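Local coordinates for conserved protein (Methanosarcina mazei, PDB 2NR4) that is of unknown function but binds flavin mononucleotide, as a flavoprotein with an FMN-binding barrel domain, at residues N161-L164 with E165-H169. Sequence-based numbering, arbitrary orientation.
Sequences NAVL and EATVH. With FMN (flavin mononucleotide), chain C.
Glu165 N bonds to Asn161 O at 3.1 Å, one of four successive i to i+4 bonds joining 161-164 to 165-169 within the longer helix 158-176. Ala166 N to Ala162 O, at 2.8 Å, is the shortest of the four; Thr167 N to Val163 O and Val168 N to Leu164 O carry the same pattern on for another two residues.

Asn161 O has a second partner, a water 2.9 Å away that bridges it to Glu165 OE2. A chi1 of -65° sets the glutamate CG anti to the carbonyl carbon, beside its own N, which brings Glu165 CG to 3.5 Å from Asn161 O. The bend at chi2 (-58°) then carries the carboxylate round to the water. The same OE2 makes a salt bridge with Arg158 of the second subunit, which would be expected to keep the buried carboxylate ionised.

On another flank, Val163 CG1 and Thr167 CG2 meet loosely, the two side chains crossing at a slant. With chi1 at 66°, Thr167 turns OG1 back toward Leu164 O, apparently as a hydrogen bond, though the hydroxyl's place is uncertain. Thr167 and Val168 belong to the FMN pocket: Val168 CG2 lies 3.7 Å from the flavin methyl C7M, and Leu164 CG comes within 4.2 Å of that methyl, at the dimethylbenzene end of the isoalloxazine.

Helix 158-176 thus presents this face to the flavin, whose other contacts include the barrel strands 43-51 and 57-61. Helix 84-92 packs on Val163, Leu164 and Thr167, helix 198-210 covers Val163, Ala166 and Thr167, and helix 179-195 lies against Ala162, Glu165 and His169.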
loop_
_atom_site.group_PDB
_atom_site.type_symbol
_atom_site.label_atom_id
_atom_site.label_comp_id
_atom_site.label_asym_id
_atom_site.label_seq_id
_atom_site.Cartn_x
_atom_site.Cartn_y
_atom_site.Cartn_z
ATOM N N ASN A 161 -4.328 -3.947 2.112
ATOM C CA ASN A 161 -3.620 -4.946 1.326
ATOM C C ASN A 161 -4.399 -6.260 1.249
ATOM O O ASN A 161 -4.393 -6.935 0.223
ATOM C CB ASN A 161 -2.229 -5.177 1.931
ATOM C CG ASN A 161 -1.363 -3.931 1.902
ATOM O OD1 ASN A 161 -1.696 -2.904 1.299
ATOM N ND2 ASN A 161 -0.214 -4.012 2.589
ATOM N N ALA A 162 -5.088 -6.610 2.341
ATOM C CA ALA A 162 -5.901 -7.831 2.392
ATOM C C ALA A 162 -7.100 -7.761 1.477
ATOM O O ALA A 162 -7.486 -8.787 0.854
ATOM C CB ALA A 162 -6.346 -8.110 3.791
ATOM N N VAL A 163 -7.669 -6.571 1.359
ATOM C CA VAL A 163 -8.776 -6.337 0.412
ATOM C C VAL A 163 -8.311 -6.567 -1.025
ATOM O O VAL A 163 -8.998 -7.252 -1.778
ATOM C CB VAL A 163 -9.370 -4.902 0.523
ATOM C CG1 VAL A 163 -10.386 -4.629 -0.658
ATOM C CG2 VAL A 163 -10.071 -4.740 1.881
ATOM N N LEU A 164 -7.124 -6.057 -1.376
ATOM C CA LEU A 164 -6.536 -6.250 -2.696
ATOM C C LEU A 164 -6.375 -7.754 -3.000
ATOM O O LEU A 164 -6.738 -8.235 -4.089
ATOM C CB LEU A 164 -5.161 -5.589 -2.724
ATOM C CG LEU A 164 -4.768 -4.783 -3.931
ATOM C CD1 LEU A 164 -5.874 -3.708 -4.156
ATOM C CD2 LEU A 164 -3.371 -4.096 -3.663
ATOM N N GLU A 165 -5.774 -8.490 -2.062
ATOM C CA GLU A 165 -5.581 -9.918 -2.234
ATOM C C GLU A 165 -6.916 -10.625 -2.347
ATOM O O GLU A 165 -7.094 -11.465 -3.262
ATOM C CB GLU A 165 -4.743 -10.519 -1.078
ATOM C CG GLU A 165 -3.305 -9.989 -1.039
ATOM C CD GLU A 165 -2.523 -10.242 -2.325
ATOM O OE1 GLU A 165 -2.577 -11.367 -2.844
ATOM O OE2 GLU A 165 -1.888 -9.303 -2.851
ATOM N N ALA A 166 -7.857 -10.286 -1.474
ATOM C CA ALA A 166 -9.186 -10.943 -1.480
ATOM C C ALA A 166 -9.884 -10.765 -2.817
ATOM O O ALA A 166 -10.594 -11.679 -3.281
ATOM C CB ALA A 166 -10.070 -10.417 -0.337
ATOM N N THR A 167 -9.735 -9.593 -3.431
ATOM C CA THR A 167 -10.340 -9.335 -4.750
ATOM C C THR A 167 -9.700 -10.248 -5.811
ATOM O O THR A 167 -10.404 -10.832 -6.625
ATOM C CB THR A 167 -10.267 -7.844 -5.194
ATOM O OG1 THR A 167 -8.892 -7.458 -5.403
ATOM C CG2 THR A 167 -10.848 -6.951 -4.119
ATOM N N VAL A 168 -8.387 -10.457 -5.743
ATOM C CA VAL A 168 -7.726 -11.378 -6.676
ATOM C C VAL A 168 -8.299 -12.790 -6.484
ATOM O O VAL A 168 -8.802 -13.433 -7.443
ATOM C CB VAL A 168 -6.179 -11.328 -6.533
ATOM C CG1 VAL A 168 -5.481 -12.257 -7.576
ATOM C CG2 VAL A 168 -5.708 -9.924 -6.759
ATOM N N HIS A 169 -8.290 -13.272 -5.254
ATOM C CA HIS A 169 -8.800 -14.625 -4.983
ATOM C C HIS A 169 -10.287 -14.805 -5.295
ATOM O O HIS A 169 -10.693 -15.859 -5.799
ATOM C CB HIS A 169 -8.421 -15.067 -3.573
ATOM C CG HIS A 169 -6.941 -15.128 -3.366
ATOM N ND1 HIS A 169 -6.091 -15.754 -4.256
ATOM C CD2 HIS A 169 -6.148 -14.600 -2.402
ATOM C CE1 HIS A 169 -4.848 -15.637 -3.831
ATOM N NE2 HIS A 169 -4.851 -14.927 -2.719
HETATM N N1 FMN C . -6.923 -8.203 -15.232
HETATM C C2 FMN C . -6.079 -8.086 -16.316
HETATM O O2 FMN C . -6.489 -8.440 -17.418
HETATM N N3 FMN C . -4.794 -7.615 -16.155
HETATM C C4 FMN C . -4.344 -7.231 -14.901
HETATM O O4 FMN C . -3.294 -6.613 -14.773
HETATM C C4A FMN C . -5.195 -7.335 -13.803
HETATM N N5 FMN C . -4.766 -6.966 -12.538
HETATM C C5A FMN C . -5.619 -7.051 -11.446
HETATM C C6 FMN C . -5.173 -6.656 -10.178
HETATM C C7 FMN C . -6.017 -6.735 -9.080
HETATM C C7M FMN C . -5.476 -6.367 -7.727
HETATM C C8 FMN C . -7.324 -7.239 -9.256
HETATM C C8M FMN C . -8.322 -7.198 -8.160
HETATM C C9 FMN C . -7.777 -7.642 -10.519
HETATM C C9A FMN C . -6.915 -7.535 -11.626
HETATM N N10 FMN C . -7.340 -7.923 -12.898
HETATM C C10 FMN C . -6.488 -7.827 -13.979
HETATM C "C1'" FMN C . -8.669 -8.592 -13.076
HETATM C "C2'" FMN C . -9.671 -7.551 -13.562
HETATM O "O2'" FMN C . -9.640 -6.437 -12.711
HETATM C "C3'" FMN C . -11.054 -8.154 -13.484
HETATM O "O3'" FMN C . -11.104 -9.270 -14.356
HETATM C "C4'" FMN C . -12.129 -7.120 -13.811
HETATM O "O4'" FMN C . -13.343 -7.718 -13.431
HETATM C "C5'" FMN C . -12.151 -6.753 -15.301
HETATM O "O5'" FMN C . -13.355 -6.089 -15.627
HETATM P P FMN C . -13.693 -5.428 -17.071
HETATM O O1P FMN C . -14.434 -6.526 -17.853
HETATM O O2P FMN C . -12.365 -5.117 -17.801
HETATM O O3P FMN C . -14.630 -4.245 -16.823
HETATM O O HOH W 1 -1.927 -6.841 -1.380
#